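Long-range contacts in protein Tube (Drosophila melanogaster, PDB 1D2Z), which acts in Toll receptor signalling that sets embryonic dorsoventral polarity, recruiting the kinase Pelle to the plasma membrane through an interaction between their death domains: residues B[32-36]-B[87-91]; B[107-111]-B[126-131]. Numbering follows the deposited sequence.

In the fold
The Tube death domain is an all-helical bundle, and the two contacts lie on opposite sides of its centre, with their own centres about 16 Å apart. In contact 1, segments 32-36 and 87-91, on helices 31-38 and 87-96, run near-parallel (21°); in contact 2, which opens later in the chain, 107-111 and 126-130, on helices 107-116 and 120-130, run roughly antiparallel (151°). They meet in the core where Leu-35 CD2 of contact 1 packs 3.8 Å from Leu-110 CD1 of contact 2. Both are buried, but only contact 1 has a residue within reach of the partner: Lys-34, beside the packing, hydrogen-bonds Gln-72 of the Pelle chain. No residue of contact 2 touches Pelle.

Contact 1 of 2, residues B[32-36]-B[87-91]; sequences WRKLM and KSQMM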
loop_
_atom_site.group_PDB
_atom_site.type_symbol
_atom_site.label_atom_id
_atom_site.label_comp_id
_atom_site.label_asym_id
_atom_site.label_seq_id
_atom_site.Cartn_x
_atom_site.Cartn_y
_atom_site.Cartn_z
ATOM N N TRP B 32 1.056 -7.784 3.783
ATOM C CA TRP B 32 0.554 -9.101 3.393
ATOM C C TRP B 32 -0.419 -9.614 4.453
ATOM O O TRP B 32 -1.383 -10.314 4.134
ATOM C CB TRP B 32 1.702 -10.097 3.193
ATOM C CG TRP B 32 2.542 -10.331 4.409
ATOM C CD1 TRP B 32 3.644 -9.627 4.788
ATOM C CD2 TRP B 32 2.356 -11.351 5.399
ATOM N NE1 TRP B 32 4.159 -10.144 5.950
ATOM C CE2 TRP B 32 3.390 -11.204 6.347
ATOM C CE3 TRP B 32 1.417 -12.375 5.576
ATOM C CZ2 TRP B 32 3.520 -12.046 7.459
ATOM C CZ3 TRP B 32 1.543 -13.215 6.685
ATOM C CH2 TRP B 32 2.589 -13.042 7.611
ATOM N N ARG B 33 -0.172 -9.243 5.711
ATOM C CA ARG B 33 -1.042 -9.655 6.810
ATOM C C ARG B 33 -2.440 -9.072 6.644
ATOM O O ARG B 33 -3.438 -9.755 6.871
ATOM C CB ARG B 33 -0.467 -9.230 8.168
ATOM C CG ARG B 33 0.858 -9.871 8.513
ATOM C CD ARG B 33 1.184 -9.718 9.992
ATOM N NE ARG B 33 2.547 -10.156 10.276
ATOM C CZ ARG B 33 3.495 -9.371 10.780
ATOM N NH1 ARG B 33 3.229 -8.103 11.075
ATOM N NH2 ARG B 33 4.729 -9.836 10.931
ATOM N N LYS B 34 -2.508 -7.809 6.229
ATOM C CA LYS B 34 -3.788 -7.139 6.036
ATOM C C LYS B 34 -4.597 -7.803 4.925
ATOM O O LYS B 34 -5.807 -7.993 5.057
ATOM C CB LYS B 34 -3.571 -5.660 5.725
ATOM C CG LYS B 34 -2.784 -4.918 6.794
ATOM C CD LYS B 34 -2.621 -3.453 6.430
ATOM C CE LYS B 34 -1.742 -2.740 7.430
ATOM N NZ LYS B 34 -1.711 -1.276 7.183
ATOM N N LEU B 35 -3.932 -8.144 3.825
ATOM C CA LEU B 35 -4.603 -8.805 2.708
ATOM C C LEU B 35 -5.066 -10.205 3.119
ATOM O O LEU B 35 -6.231 -10.558 2.939
ATOM C CB LEU B 35 -3.664 -8.908 1.498
ATOM C CG LEU B 35 -4.087 -9.815 0.329
ATOM C CD1 LEU B 35 -5.384 -9.330 -0.302
ATOM C CD2 LEU B 35 -2.976 -9.861 -0.708
ATOM N N MET B 36 -4.154 -10.977 3.703
ATOM C CA MET B 36 -4.451 -12.348 4.110
ATOM C C MET B 36 -5.626 -12.452 5.064
ATOM O O MET B 36 -6.454 -13.357 4.941
ATOM C CB MET B 36 -3.220 -13.005 4.733
ATOM C CG MET B 36 -3.380 -14.496 5.011
ATOM S SD MET B 36 -1.828 -15.281 5.455
ATOM C CE MET B 36 -2.374 -16.987 5.686
ATOM N N LYS B 87 7.878 -12.734 3.219
ATOM C CA LYS B 87 6.710 -13.367 3.830
ATOM C C LYS B 87 5.489 -13.311 2.903
ATOM O O LYS B 87 4.651 -14.214 2.925
ATOM C CB LYS B 87 6.397 -12.720 5.181
ATOM C CG LYS B 87 7.492 -12.941 6.230
ATOM C CD LYS B 87 7.149 -12.295 7.570
ATOM C CE LYS B 87 8.195 -12.641 8.625
ATOM N NZ LYS B 87 7.893 -12.050 9.961
ATOM N N SER B 88 5.403 -12.255 2.088
ATOM C CA SER B 88 4.302 -12.088 1.134
ATOM C C SER B 88 4.361 -13.192 0.088
ATOM O O SER B 88 3.332 -13.695 -0.351
ATOM C CB SER B 88 4.382 -10.729 0.427
ATOM O OG SER B 88 4.201 -9.647 1.329
ATOM N N GLN B 89 5.577 -13.538 -0.328
ATOM C CA GLN B 89 5.790 -14.592 -1.317
ATOM C C GLN B 89 5.247 -15.910 -0.766
ATOM O O GLN B 89 4.518 -16.632 -1.453
ATOM C CB GLN B 89 7.282 -14.714 -1.625
ATOM C CG GLN B 89 7.653 -15.756 -2.666
ATOM C CD GLN B 89 9.103 -15.639 -3.093
ATOM O OE1 GLN B 89 9.397 -15.395 -4.264
ATOM N NE2 GLN B 89 10.017 -15.797 -2.142
ATOM N N MET B 90 5.571 -16.202 0.492
ATOM C CA MET B 90 5.091 -17.424 1.129
ATOM C C MET B 90 3.576 -17.390 1.270
ATOM O O MET B 90 2.909 -18.406 1.083
ATOM C CB MET B 90 5.744 -17.621 2.496
ATOM C CG MET B 90 7.217 -17.988 2.421
ATOM S SD MET B 90 7.975 -18.167 4.046
ATOM C CE MET B 90 6.741 -19.108 4.868
ATOM N N MET B 91 3.036 -16.211 1.577
ATOM C CA MET B 91 1.593 -16.049 1.726
ATOM C C MET B 91 0.880 -16.361 0.409
ATOM O O MET B 91 -0.104 -17.094 0.390
ATOM C CB MET B 91 1.261 -14.622 2.183
ATOM C CG MET B 91 -0.225 -14.330 2.342
ATOM S SD MET B 91 -1.046 -13.849 0.804
ATOM C CE MET B 91 -0.482 -12.184 0.653
#
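The indole of Trp-32 lies flat against the first turn of helix 87-96, with Lys-87 O and Ser-88 N over one of its faces and NE1 3.5 Å from Lys-87 CB. This is helix-helix packing inside the death-domain bundle: the two short segments run nearly parallel, at 21°, with axes 10.3 Å apart. The nearest CA atoms are those of Trp-32 and Ser-88, 5.3 Å apart, and the small Ser-88 side chain points sideways at this spot. Its OG sits 3.1 Å from Trp-32 CB and hydrogen-bonds Asp-27, so it finds its polar partner on helix 16-27.

A turn further on, Met-91 packs against Trp-32, Leu-35 and Met-36. Its folded chain, with chi2 and chi3 both m, brings CE to 3.9 Å from Trp-32 CB. At the outer edge Arg-33 NH2 and Lys-87 NZ come within 4.0 Å, an approach of like charges made tolerable by Asp-75 of helix 68-80, which forms salt bridges with both; Trp-32 touches that helix as well. Met-91 also meets Leu-35 and Met-36, about one turn on from Trp-32: its CE lies 3.7 Å from Leu-35 CD2, while its CG sits 3.6 Å from Met-36 SD.

Contact 2 of 2, residues B[107-111]-B[126-131]; sequences VGVLL and VALDFL
Two helical segments cross almost antiparallel here, at 151° with their axes 11.0 Å apart, so that the start of helix 107-116 packs on the end region of helix 120-130. The closest backbone approach is Leu-111 CA to Val-126 CA, 6.5 Å. Segment 107-111 is regular alpha helix, with Leu-111 N hydrogen-bonded to Val-107 O at 2.9 Å. The partner widens into a pi-type turn at 126-130: Leu-131 N reaches Val-126 O at 3.1 Å, whereas the hydrogen bond from Phe-130 N to the same oxygen is weak at 3.2 Å. Leu-131, phi/psi near -103/-10, departs from the values of the preceding residues.

Val-107, Leu-111 and Val-126 bury the most surface. Val-107 (chi1 t) puts CG1 3.7 Å from Val-126 CG1, 4.0 Å from Leu-131 CD2 and 4.2 Å from Phe-130 CD2, meeting the phenyl ring at its edge. Leu-111 (t, p) sets CB 4.1 Å from Val-126 CG1 and CD2 3.7 Å from Leu-131 CD1; Leu-131 is m, t. Val-126 (chi1 t) also receives Leu-110, whose CD2 lies 3.9 Å from Val-126 CG2. Leu-22 of helix 16-27 touches both Leu-110 and Val-126, tying the pair into the six-helix bundle characteristic of death domains. The side-chain contacts across the two segments are all apolar, so the packing here rests on shape and burial, without polar pairing.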
loop_
_atom_site.group_PDB
_atom_site.type_symbol
_atom_site.label_atom_id
_atom_site.label_comp_id
_atom_site.label_asym_id
_atom_site.label_seq_id
_atom_site.Cartn_x
_atom_site.Cartn_y
_atom_site.Cartn_z
ATOM N N VAL B 107 -6.364 -12.714 -10.455
ATOM C CA VAL B 107 -5.857 -11.347 -10.461
ATOM C C VAL B 107 -6.967 -10.332 -10.154
ATOM O O VAL B 107 -6.720 -9.315 -9.498
ATOM C CB VAL B 107 -5.222 -10.991 -11.832
ATOM C CG1 VAL B 107 -4.857 -9.510 -11.888
ATOM C CG2 VAL B 107 -3.976 -11.842 -12.079
ATOM N N GLY B 108 -8.175 -10.610 -10.646
ATOM C CA GLY B 108 -9.312 -9.725 -10.431
ATOM C C GLY B 108 -9.755 -9.725 -8.979
ATOM O O GLY B 108 -10.106 -8.681 -8.435
ATOM N N VAL B 109 -9.755 -10.905 -8.360
ATOM C CA VAL B 109 -10.121 -11.039 -6.958
ATOM C C VAL B 109 -9.045 -10.376 -6.098
ATOM O O VAL B 109 -9.358 -9.684 -5.134
ATOM C CB VAL B 109 -10.304 -12.523 -6.559
ATOM C CG1 VAL B 109 -10.267 -12.684 -5.048
ATOM C CG2 VAL B 109 -11.632 -13.038 -7.098
ATOM N N LEU B 110 -7.781 -10.562 -6.475
ATOM C CA LEU B 110 -6.670 -9.958 -5.738
ATOM C C LEU B 110 -6.776 -8.434 -5.768
ATOM O O LEU B 110 -6.701 -7.785 -4.727
ATOM C CB LEU B 110 -5.326 -10.388 -6.328
ATOM C CG LEU B 110 -4.098 -9.570 -5.898
ATOM C CD1 LEU B 110 -3.771 -9.833 -4.435
ATOM C CD2 LEU B 110 -2.907 -9.916 -6.787
ATOM N N LEU B 111 -6.985 -7.877 -6.960
ATOM C CA LEU B 111 -7.092 -6.430 -7.125
ATOM C C LEU B 111 -8.173 -5.824 -6.235
ATOM O O LEU B 111 -7.920 -4.857 -5.525
ATOM C CB LEU B 111 -7.357 -6.062 -8.590
ATOM C CG LEU B 111 -7.620 -4.571 -8.853
ATOM C CD1 LEU B 111 -6.412 -3.757 -8.427
ATOM C CD2 LEU B 111 -7.941 -4.317 -10.327
ATOM N N VAL B 126 -0.846 -3.930 -9.626
ATOM C CA VAL B 126 -1.635 -4.975 -10.265
ATOM C C VAL B 126 -2.473 -4.414 -11.417
ATOM O O VAL B 126 -2.584 -5.040 -12.474
ATOM C CB VAL B 126 -2.545 -5.707 -9.242
ATOM C CG1 VAL B 126 -3.555 -6.603 -9.960
ATOM C CG2 VAL B 126 -1.684 -6.545 -8.281
ATOM N N ALA B 127 -3.039 -3.227 -11.221
ATOM C CA ALA B 127 -3.864 -2.603 -12.256
ATOM C C ALA B 127 -3.052 -2.245 -13.499
ATOM O O ALA B 127 -3.415 -2.614 -14.616
ATOM C CB ALA B 127 -4.556 -1.362 -11.708
ATOM N N LEU B 128 -1.941 -1.549 -13.291
ATOM C CA LEU B 128 -1.087 -1.125 -14.391
ATOM C C LEU B 128 -0.286 -2.255 -15.038
ATOM O O LEU B 128 -0.516 -2.607 -16.198
ATOM C CB LEU B 128 -0.137 -0.024 -13.917
ATOM C CG LEU B 128 -0.788 1.295 -13.501
ATOM C CD1 LEU B 128 0.222 2.192 -12.803
ATOM C CD2 LEU B 128 -1.366 1.981 -14.731
ATOM N N ASP B 129 0.622 -2.842 -14.265
ATOM C CA ASP B 129 1.496 -3.905 -14.750
ATOM C C ASP B 129 0.816 -5.201 -15.200
ATOM O O ASP B 129 1.160 -5.745 -16.247
ATOM C CB ASP B 129 2.568 -4.211 -13.698
ATOM C CG ASP B 129 3.730 -5.010 -14.259
ATOM O OD1 ASP B 129 3.652 -6.257 -14.264
ATOM O OD2 ASP B 129 4.727 -4.388 -14.681
ATOM N N PHE B 130 -0.130 -5.706 -14.411
ATOM C CA PHE B 130 -0.819 -6.954 -14.751
ATOM C C PHE B 130 -1.985 -6.817 -15.731
ATOM O O PHE B 130 -2.119 -7.615 -16.663
ATOM C CB PHE B 130 -1.354 -7.645 -13.490
ATOM C CG PHE B 130 -0.296 -8.233 -12.596
ATOM C CD1 PHE B 130 1.042 -7.877 -12.720
ATOM C CD2 PHE B 130 -0.655 -9.135 -11.598
ATOM C CE1 PHE B 130 2.004 -8.407 -11.864
ATOM C CE2 PHE B 130 0.301 -9.671 -10.733
ATOM C CZ PHE B 130 1.631 -9.305 -10.867
ATOM N N LEU B 131 -2.839 -5.822 -15.502
ATOM C CA LEU B 131 -4.031 -5.626 -16.322
ATOM C C LEU B 131 -3.988 -4.508 -17.355
ATOM O O LEU B 131 -4.897 -4.402 -18.179
ATOM C CB LEU B 131 -5.240 -5.408 -15.407
ATOM C CG LEU B 131 -5.586 -6.525 -14.423
ATOM C CD1 LEU B 131 -6.558 -6.013 -13.371
ATOM C CD2 LEU B 131 -6.172 -7.709 -15.178
#